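PDB 3T61: gluconokinase from Sinorhizobium meliloti, which probably catalyses the ATP-dependent phosphorylation of D-gluconate to 6-phospho-D-gluconate, with release of ADP. Local coordinates for residues A[22-27]-A[114-119]; A[119-124]-A[140-145]. All coordinates share one frame; numbering follows the deposited sequence.

Contact 1 of 2, residues A[22-27]-A[114-119]; sequences VVMGVS and FVFLHG
Val22, Val23 and Met24 pair in parallel with Phe114, Val115 and Phe116, joining two neighbouring strands in the middle of the five-stranded parallel sheet of a P-loop kinase fold. Three backbone hydrogen bonds knit them: Val115 N to Val22 O (2.8 Å), Met24 N to Val115 O, and a longer one from Leu117 N to Met24 O (3.2 Å).

The close packing is on the face that carries Val22, Met24, Phe114 and Phe116. Phe114 runs alongside Val22 in the same direction, its CD1 and CE1 atoms against the valine's CB and CG1, with CD1 3.6 Å from Val22 CB. Met24, a selenomethionine, runs across this phenylalanine at about a right angle. Its CG sits between the backbone N and the carbonyl carbon (chi1 67°), and a bend at chi3 brings CE to 4.0 Å from Phe116 CD1, while SE makes oblique Met-aromatic contacts with both rings. Arg101 and Arg105 of helix 98-106 also touch Phe114. With an alanine here in place of Phe114, Val22 would probably lose its ring neighbour and a gap would open beside the selenium. The face of Val23 and Val115 is sparser between these strands: the two valines come no nearer than 4.3 Å (CG1 to CG1), and Val23 CG1 meets Leu117 CD1 at 3.7 Å.

Past Gly25 the two chains diverge, where 22-27 enters what is probably the Walker A loop. Gly25, at phi 130° and psi 160°, tolerates no side chain: a CB would collide with Leu117 O. Where direct pairing ends a water takes over, accepting from Val26 N at 2.9 Å and donating to Leu117 O at 2.8 Å.

Contact 2 of 2, residues A[119-124]-A[140-145]; sequences GSESVL and LLQTQL
The first turn of helix 121-132, reached from strand 113-118 through Gly119 and Ser120, packs against helix 138-147 through Glu121 and Leu124 on one side and Leu141, Gln142 and Leu145 on the other. Glu121 spans the partly exposed side of the contact. With CG anti to the backbone N (chi1 -178°) and the chain extended, its carboxylate reaches Gln142, whose NE2 donates to Glu121 OE1 at 3.0 Å. The acceptor uses its syn lone pair and lies almost in the amide plane of the glutamine, yet carboxylate and amide are turned 73° apart, so the two flat groups meet strongly twisted. The fit is tight, for Glu121 OE1 also comes within 3.0 Å of Gln142 CG.

The aliphatic part of the same glutamate is gripped by leucines: Leu141 CD2 comes to 3.5 Å from Glu121 CG, and Leu145 CD1 approaches Glu121 CB equally closely.

In this P-loop kinase fold the seam runs inward toward the probable Walker A loop, where Val26 lies against Leu124 and Leu145. Leu124 CD1 is shared between the two leucines of helix 138-147, standing 4.0 Å from Leu141 CD1 and 3.9 Å from Leu145 CD2. Leu141 meets it obliquely, whereas Leu145 and Leu124 run antiparallel alongside one another. CG anti to the backbone N (chi1 -176°) directs Leu141 at the other helix, CD2 against Glu121 and the base of Leu124, CD1 against the end of Leu124.

Ser120 is the N-cap of helix 121-132, its OG accepting a weak bond from Val123 N (3.4 Å), while its backbone O receives Leu124 N at 2.9 Å.

In the fold
Contacts 1 and 2 follow one another along the chain and share Gly119, in the two-residue link between strand 113-118 and helix 121-132. Their centres are about 12 Å apart: the centre of contact 1, within the parallel sheet, is about 4 Å from the centre of the chain, and that of contact 2, between two helices beyond the strand ends, about 15 Å. They also touch through space at Val26. The strand pairing and the helix pair therefore border the same probable phosphate-binding loop, one at its base and the other along its flank, consistent with a nucleotide-binding kinase.

Contact 1 of 2, residues A[22-27]-A[114-119]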
ATOM      1  N   VAL A  22      -6.791  13.977  13.318  1.00 28.38           N
ATOM      2  CA  VAL A  22      -6.582  13.348  12.025  1.00 26.87           C
ATOM      3  C   VAL A  22      -5.898  14.373  11.110  1.00 27.27           C
ATOM      4  O   VAL A  22      -6.402  15.487  10.943  1.00 27.36           O
ATOM      5  CB  VAL A  22      -7.903  12.932  11.347  1.00 26.91           C
ATOM      6  CG1 VAL A  22      -7.616  12.493   9.899  1.00 26.80           C
ATOM      7  CG2 VAL A  22      -8.569  11.787  12.116  1.00 28.87           C
ATOM      8  N   VAL A  23      -4.745  14.023  10.543  1.00 24.77           N
ATOM      9  CA  VAL A  23      -4.067  14.924   9.609  1.00 23.20           C
ATOM     10  C   VAL A  23      -4.464  14.384   8.239  1.00 23.39           C
ATOM     11  O   VAL A  23      -4.078  13.277   7.872  1.00 24.30           O
ATOM     12  CB  VAL A  23      -2.523  14.895   9.782  1.00 24.27           C
ATOM     13  CG1 VAL A  23      -1.866  15.950   8.871  1.00 21.35           C
ATOM     14  CG2 VAL A  23      -2.159  15.169  11.242  1.00 23.65           C
HETATM   15  N   MSE A  24      -5.260  15.164   7.509  1.00 22.24           N
HETATM   16  CA  MSE A  24      -5.775  14.776   6.200  1.00 21.88           C
HETATM   17  C   MSE A  24      -5.165  15.559   5.039  1.00 23.84           C
HETATM   18  O   MSE A  24      -4.310  16.421   5.231  1.00 22.49           O
HETATM   19  CB  MSE A  24      -7.299  14.946   6.172  1.00 22.41           C
HETATM   20  CG  MSE A  24      -7.723  16.409   6.266  1.00 22.08           C
HETATM   21 SE   MSE A  24      -9.601  16.667   6.139  1.00 33.05          SE
HETATM   22  CE  MSE A  24      -9.724  16.419   4.235  1.00 21.40           C
ATOM     23  N   GLY A  25      -5.628  15.250   3.831  1.00 22.84           N
ATOM     24  CA  GLY A  25      -5.107  15.902   2.646  1.00 25.08           C
ATOM     25  C   GLY A  25      -4.745  14.831   1.629  1.00 26.01           C
ATOM     26  O   GLY A  25      -4.556  13.667   2.010  1.00 22.21           O
ATOM     27  N   VAL A  26      -4.644  15.212   0.352  1.00 24.57           N
ATOM     28  CA  VAL A  26      -4.329  14.260  -0.717  1.00 24.61           C
ATOM     29  C   VAL A  26      -2.973  13.598  -0.544  1.00 26.70           C
ATOM     30  O   VAL A  26      -2.140  14.050   0.245  1.00 25.20           O
ATOM     31  CB  VAL A  26      -4.362  14.914  -2.133  1.00 24.57           C
ATOM     32  CG1 VAL A  26      -5.754  15.473  -2.423  1.00 24.19           C
ATOM     33  CG2 VAL A  26      -3.291  16.006  -2.238  1.00 21.99           C
ATOM     34  N   SER A  27      -2.761  12.521  -1.294  1.00 27.12           N
ATOM     35  CA  SER A  27      -1.510  11.784  -1.233  1.00 30.54           C
ATOM     36  C   SER A  27      -0.361  12.711  -1.605  1.00 30.06           C
ATOM     37  O   SER A  27      -0.464  13.475  -2.565  1.00 27.80           O
ATOM     38  CB  SER A  27      -1.553  10.594  -2.193  1.00 31.84           C
ATOM     39  OG  SER A  27      -0.787   9.512  -1.669  1.00 38.95           O
ATOM     40  N   PHE A 114      -9.419  17.844  12.883  1.00 33.89           N
ATOM     41  CA  PHE A 114      -8.808  17.574  11.589  1.00 32.96           C
ATOM     42  C   PHE A 114      -7.836  18.693  11.207  1.00 32.72           C
ATOM     43  O   PHE A 114      -8.154  19.871  11.361  1.00 32.00           O
ATOM     44  CB  PHE A 114      -9.883  17.501  10.505  1.00 33.19           C
ATOM     45  CG  PHE A 114     -10.625  16.193  10.446  1.00 33.65           C
ATOM     46  CD1 PHE A 114     -10.144  15.139   9.674  1.00 31.87           C
ATOM     47  CD2 PHE A 114     -11.831  16.033  11.124  1.00 31.97           C
ATOM     48  CE1 PHE A 114     -10.862  13.943   9.561  1.00 33.72           C
ATOM     49  CE2 PHE A 114     -12.558  14.841  11.021  1.00 33.44           C
ATOM     50  CZ  PHE A 114     -12.070  13.792  10.236  1.00 32.02           C
ATOM     51  N   VAL A 115      -6.659  18.311  10.717  1.00 30.55           N
ATOM     52  CA  VAL A 115      -5.646  19.251  10.229  1.00 30.47           C
ATOM     53  C   VAL A 115      -5.608  18.975   8.706  1.00 29.89           C
ATOM     54  O   VAL A 115      -5.191  17.900   8.265  1.00 29.38           O
ATOM     55  CB  VAL A 115      -4.263  18.985  10.895  1.00 30.13           C
ATOM     56  CG1 VAL A 115      -3.170  19.788  10.208  1.00 28.73           C
ATOM     57  CG2 VAL A 115      -4.315  19.374  12.377  1.00 28.37           C
ATOM     58  N   PHE A 116      -6.103  19.935   7.923  1.00 28.97           N
ATOM     59  CA  PHE A 116      -6.174  19.829   6.463  1.00 27.64           C
ATOM     60  C   PHE A 116      -4.964  20.450   5.753  1.00 28.76           C
ATOM     61  O   PHE A 116      -4.834  21.671   5.680  1.00 27.48           O
ATOM     62  CB  PHE A 116      -7.477  20.485   5.974  1.00 27.14           C
ATOM     63  CG  PHE A 116      -7.610  20.576   4.466  1.00 25.37           C
ATOM     64  CD1 PHE A 116      -7.249  19.501   3.650  1.00 25.33           C
ATOM     65  CD2 PHE A 116      -8.125  21.733   3.868  1.00 24.15           C
ATOM     66  CE1 PHE A 116      -7.404  19.568   2.262  1.00 26.27           C
ATOM     67  CE2 PHE A 116      -8.286  21.816   2.475  1.00 24.29           C
ATOM     68  CZ  PHE A 116      -7.923  20.732   1.667  1.00 24.88           C
ATOM     69  N   LEU A 117      -4.077  19.596   5.247  1.00 28.00           N
ATOM     70  CA  LEU A 117      -2.893  20.050   4.523  1.00 26.40           C
ATOM     71  C   LEU A 117      -3.329  20.211   3.075  1.00 25.62           C
ATOM     72  O   LEU A 117      -3.845  19.272   2.487  1.00 24.37           O
ATOM     73  CB  LEU A 117      -1.781  19.008   4.611  1.00 23.64           C
ATOM     74  CG  LEU A 117      -1.305  18.643   6.015  1.00 26.57           C
ATOM     75  CD1 LEU A 117      -0.265  17.542   5.908  1.00 22.68           C
ATOM     76  CD2 LEU A 117      -0.750  19.890   6.744  1.00 24.65           C
ATOM     77  N   HIS A 118      -3.103  21.387   2.498  1.00 25.07           N
ATOM     78  CA  HIS A 118      -3.538  21.633   1.133  1.00 27.91           C
ATOM     79  C   HIS A 118      -2.615  22.533   0.292  1.00 29.55           C
ATOM     80  O   HIS A 118      -1.863  23.377   0.805  1.00 26.44           O
ATOM     81  CB  HIS A 118      -4.935  22.248   1.169  1.00 26.76           C
ATOM     82  CG  HIS A 118      -4.960  23.619   1.767  1.00 27.07           C
ATOM     83  ND1 HIS A 118      -4.958  24.763   0.999  1.00 27.54           N
ATOM     84  CD2 HIS A 118      -4.898  24.032   3.057  1.00 26.89           C
ATOM     85  CE1 HIS A 118      -4.893  25.821   1.788  1.00 29.73           C
ATOM     86  NE2 HIS A 118      -4.854  25.406   3.043  1.00 29.37           N
ATOM     87  N   GLY A 119      -2.709  22.340  -1.018  1.00 29.92           N
ATOM     88  CA  GLY A 119      -1.922  23.111  -1.959  1.00 32.59           C
ATOM     89  C   GLY A 119      -2.458  22.782  -3.332  1.00 32.83           C
ATOM     90  O   GLY A 119      -3.244  21.843  -3.476  1.00 30.28           O
TER
HETATM   91  O   HOH W   1      -4.922  18.116   0.130  1.00 22.52           O

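Contact 2 of 2, residues A[119-124]-A[140-145]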
ATOM      1  N   GLY A 119      -2.709  22.340  -1.018  1.00 29.92           N
ATOM      2  CA  GLY A 119      -1.922  23.111  -1.959  1.00 32.59           C
ATOM      3  C   GLY A 119      -2.458  22.782  -3.332  1.00 32.83           C
ATOM      4  O   GLY A 119      -3.244  21.843  -3.476  1.00 30.28           O
ATOM      5  N   SER A 120      -2.050  23.551  -4.333  1.00 31.45           N
ATOM      6  CA  SER A 120      -2.498  23.321  -5.701  1.00 33.30           C
ATOM      7  C   SER A 120      -1.736  22.138  -6.262  1.00 31.48           C
ATOM      8  O   SER A 120      -0.711  21.737  -5.719  1.00 29.41           O
ATOM      9  CB  SER A 120      -2.212  24.548  -6.571  1.00 32.02           C
ATOM     10  OG  SER A 120      -0.809  24.766  -6.647  1.00 34.08           O
ATOM     11  N   GLU A 121      -2.232  21.593  -7.364  1.00 34.60           N
ATOM     12  CA  GLU A 121      -1.579  20.459  -8.000  1.00 37.73           C
ATOM     13  C   GLU A 121      -0.104  20.742  -8.247  1.00 36.71           C
ATOM     14  O   GLU A 121       0.757  19.895  -7.983  1.00 36.27           O
ATOM     15  CB  GLU A 121      -2.245  20.132  -9.341  1.00 40.68           C
ATOM     16  CG  GLU A 121      -1.624  18.915 -10.013  1.00 46.22           C
ATOM     17  CD  GLU A 121      -2.230  18.592 -11.360  1.00 50.06           C
ATOM     18  OE1 GLU A 121      -3.466  18.411 -11.448  1.00 51.68           O
ATOM     19  OE2 GLU A 121      -1.459  18.506 -12.337  1.00 53.52           O
ATOM     20  N   SER A 122       0.188  21.939  -8.747  1.00 36.59           N
ATOM     21  CA  SER A 122       1.563  22.323  -9.052  1.00 35.92           C
ATOM     22  C   SER A 122       2.478  22.279  -7.837  1.00 33.09           C
ATOM     23  O   SER A 122       3.566  21.706  -7.890  1.00 32.56           O
ATOM     24  CB  SER A 122       1.596  23.731  -9.658  1.00 39.12           C
ATOM     25  OG  SER A 122       0.680  23.840 -10.731  1.00 45.52           O
ATOM     26  N   VAL A 123       2.044  22.900  -6.745  1.00 32.03           N
ATOM     27  CA  VAL A 123       2.855  22.929  -5.536  1.00 32.33           C
ATOM     28  C   VAL A 123       3.013  21.527  -4.968  1.00 32.06           C
ATOM     29  O   VAL A 123       4.104  21.139  -4.557  1.00 30.24           O
ATOM     30  CB  VAL A 123       2.236  23.857  -4.468  1.00 31.57           C
ATOM     31  CG1 VAL A 123       2.986  23.715  -3.158  1.00 32.70           C
ATOM     32  CG2 VAL A 123       2.296  25.295  -4.945  1.00 34.26           C
ATOM     33  N   LEU A 124       1.914  20.779  -4.932  1.00 32.26           N
ATOM     34  CA  LEU A 124       1.954  19.413  -4.430  1.00 34.92           C
ATOM     35  C   LEU A 124       2.947  18.576  -5.236  1.00 36.13           C
ATOM     36  O   LEU A 124       3.815  17.918  -4.666  1.00 34.56           O
ATOM     37  CB  LEU A 124       0.556  18.786  -4.498  1.00 32.22           C
ATOM     38  CG  LEU A 124      -0.448  19.326  -3.472  1.00 32.07           C
ATOM     39  CD1 LEU A 124      -1.858  18.966  -3.879  1.00 30.29           C
ATOM     40  CD2 LEU A 124      -0.104  18.777  -2.088  1.00 29.22           C
ATOM     41  N   LEU A 140      -2.638  10.199 -10.826  1.00 40.97           N
ATOM     42  CA  LEU A 140      -2.912   9.951  -9.408  1.00 42.03           C
ATOM     43  C   LEU A 140      -3.275  11.231  -8.664  1.00 40.64           C
ATOM     44  O   LEU A 140      -4.306  11.298  -7.997  1.00 39.47           O
ATOM     45  CB  LEU A 140      -1.703   9.309  -8.721  1.00 44.00           C
ATOM     46  CG  LEU A 140      -1.387   7.852  -9.061  1.00 47.74           C
ATOM     47  CD1 LEU A 140      -0.126   7.416  -8.310  1.00 48.18           C
ATOM     48  CD2 LEU A 140      -2.573   6.969  -8.693  1.00 48.19           C
ATOM     49  N   LEU A 141      -2.422  12.241  -8.785  1.00 39.67           N
ATOM     50  CA  LEU A 141      -2.646  13.515  -8.111  1.00 40.16           C
ATOM     51  C   LEU A 141      -3.947  14.201  -8.530  1.00 39.13           C
ATOM     52  O   LEU A 141      -4.695  14.682  -7.682  1.00 36.60           O
ATOM     53  CB  LEU A 141      -1.459  14.456  -8.351  1.00 40.30           C
ATOM     54  CG  LEU A 141      -1.508  15.808  -7.627  1.00 43.51           C
ATOM     55  CD1 LEU A 141      -1.738  15.608  -6.125  1.00 41.72           C
ATOM     56  CD2 LEU A 141      -0.209  16.562  -7.885  1.00 41.49           C
ATOM     57  N   GLN A 142      -4.235  14.236  -9.825  1.00 38.49           N
ATOM     58  CA  GLN A 142      -5.453  14.887 -10.288  1.00 39.94           C
ATOM     59  C   GLN A 142      -6.701  14.191  -9.758  1.00 38.18           C
ATOM     60  O   GLN A 142      -7.657  14.841  -9.341  1.00 36.76           O
ATOM     61  CB  GLN A 142      -5.456  14.951 -11.815  1.00 43.17           C
ATOM     62  CG  GLN A 142      -4.205  15.646 -12.337  1.00 50.51           C
ATOM     63  CD  GLN A 142      -4.245  15.950 -13.819  1.00 53.70           C
ATOM     64  OE1 GLN A 142      -4.466  15.065 -14.646  1.00 55.72           O
ATOM     65  NE2 GLN A 142      -4.018  17.212 -14.163  1.00 55.70           N
ATOM     66  N   THR A 143      -6.683  12.865  -9.750  1.00 37.12           N
ATOM     67  CA  THR A 143      -7.812  12.104  -9.246  1.00 37.55           C
ATOM     68  C   THR A 143      -8.020  12.376  -7.749  1.00 36.35           C
ATOM     69  O   THR A 143      -9.156  12.472  -7.284  1.00 35.87           O
ATOM     70  CB  THR A 143      -7.600  10.604  -9.504  1.00 38.04           C
ATOM     71  OG1 THR A 143      -7.656  10.368 -10.914  1.00 38.35           O
ATOM     72  CG2 THR A 143      -8.665   9.780  -8.818  1.00 36.66           C
ATOM     73  N   GLN A 144      -6.924  12.505  -7.005  1.00 34.98           N
ATOM     74  CA  GLN A 144      -6.996  12.806  -5.572  1.00 36.63           C
ATOM     75  C   GLN A 144      -7.701  14.151  -5.416  1.00 36.35           C
ATOM     76  O   GLN A 144      -8.657  14.297  -4.646  1.00 34.80           O
ATOM     77  CB  GLN A 144      -5.595  12.943  -4.969  1.00 36.55           C
ATOM     78  CG  GLN A 144      -4.807  11.660  -4.775  1.00 38.52           C
ATOM     79  CD  GLN A 144      -5.306  10.833  -3.611  1.00 36.29           C
ATOM     80  OE1 GLN A 144      -6.053   9.880  -3.790  1.00 37.43           O
ATOM     81  NE2 GLN A 144      -4.897  11.201  -2.409  1.00 34.25           N
ATOM     82  N   LEU A 145      -7.213  15.135  -6.165  1.00 35.20           N
ATOM     83  CA  LEU A 145      -7.765  16.478  -6.117  1.00 35.59           C
ATOM     84  C   LEU A 145      -9.223  16.556  -6.540  1.00 34.85           C
ATOM     85  O   LEU A 145      -9.983  17.323  -5.970  1.00 34.03           O
ATOM     86  CB  LEU A 145      -6.908  17.417  -6.969  1.00 34.69           C
ATOM     87  CG  LEU A 145      -5.481  17.550  -6.438  1.00 35.19           C
ATOM     88  CD1 LEU A 145      -4.639  18.368  -7.413  1.00 37.00           C
ATOM     89  CD2 LEU A 145      -5.512  18.200  -5.055  1.00 34.98           C
TER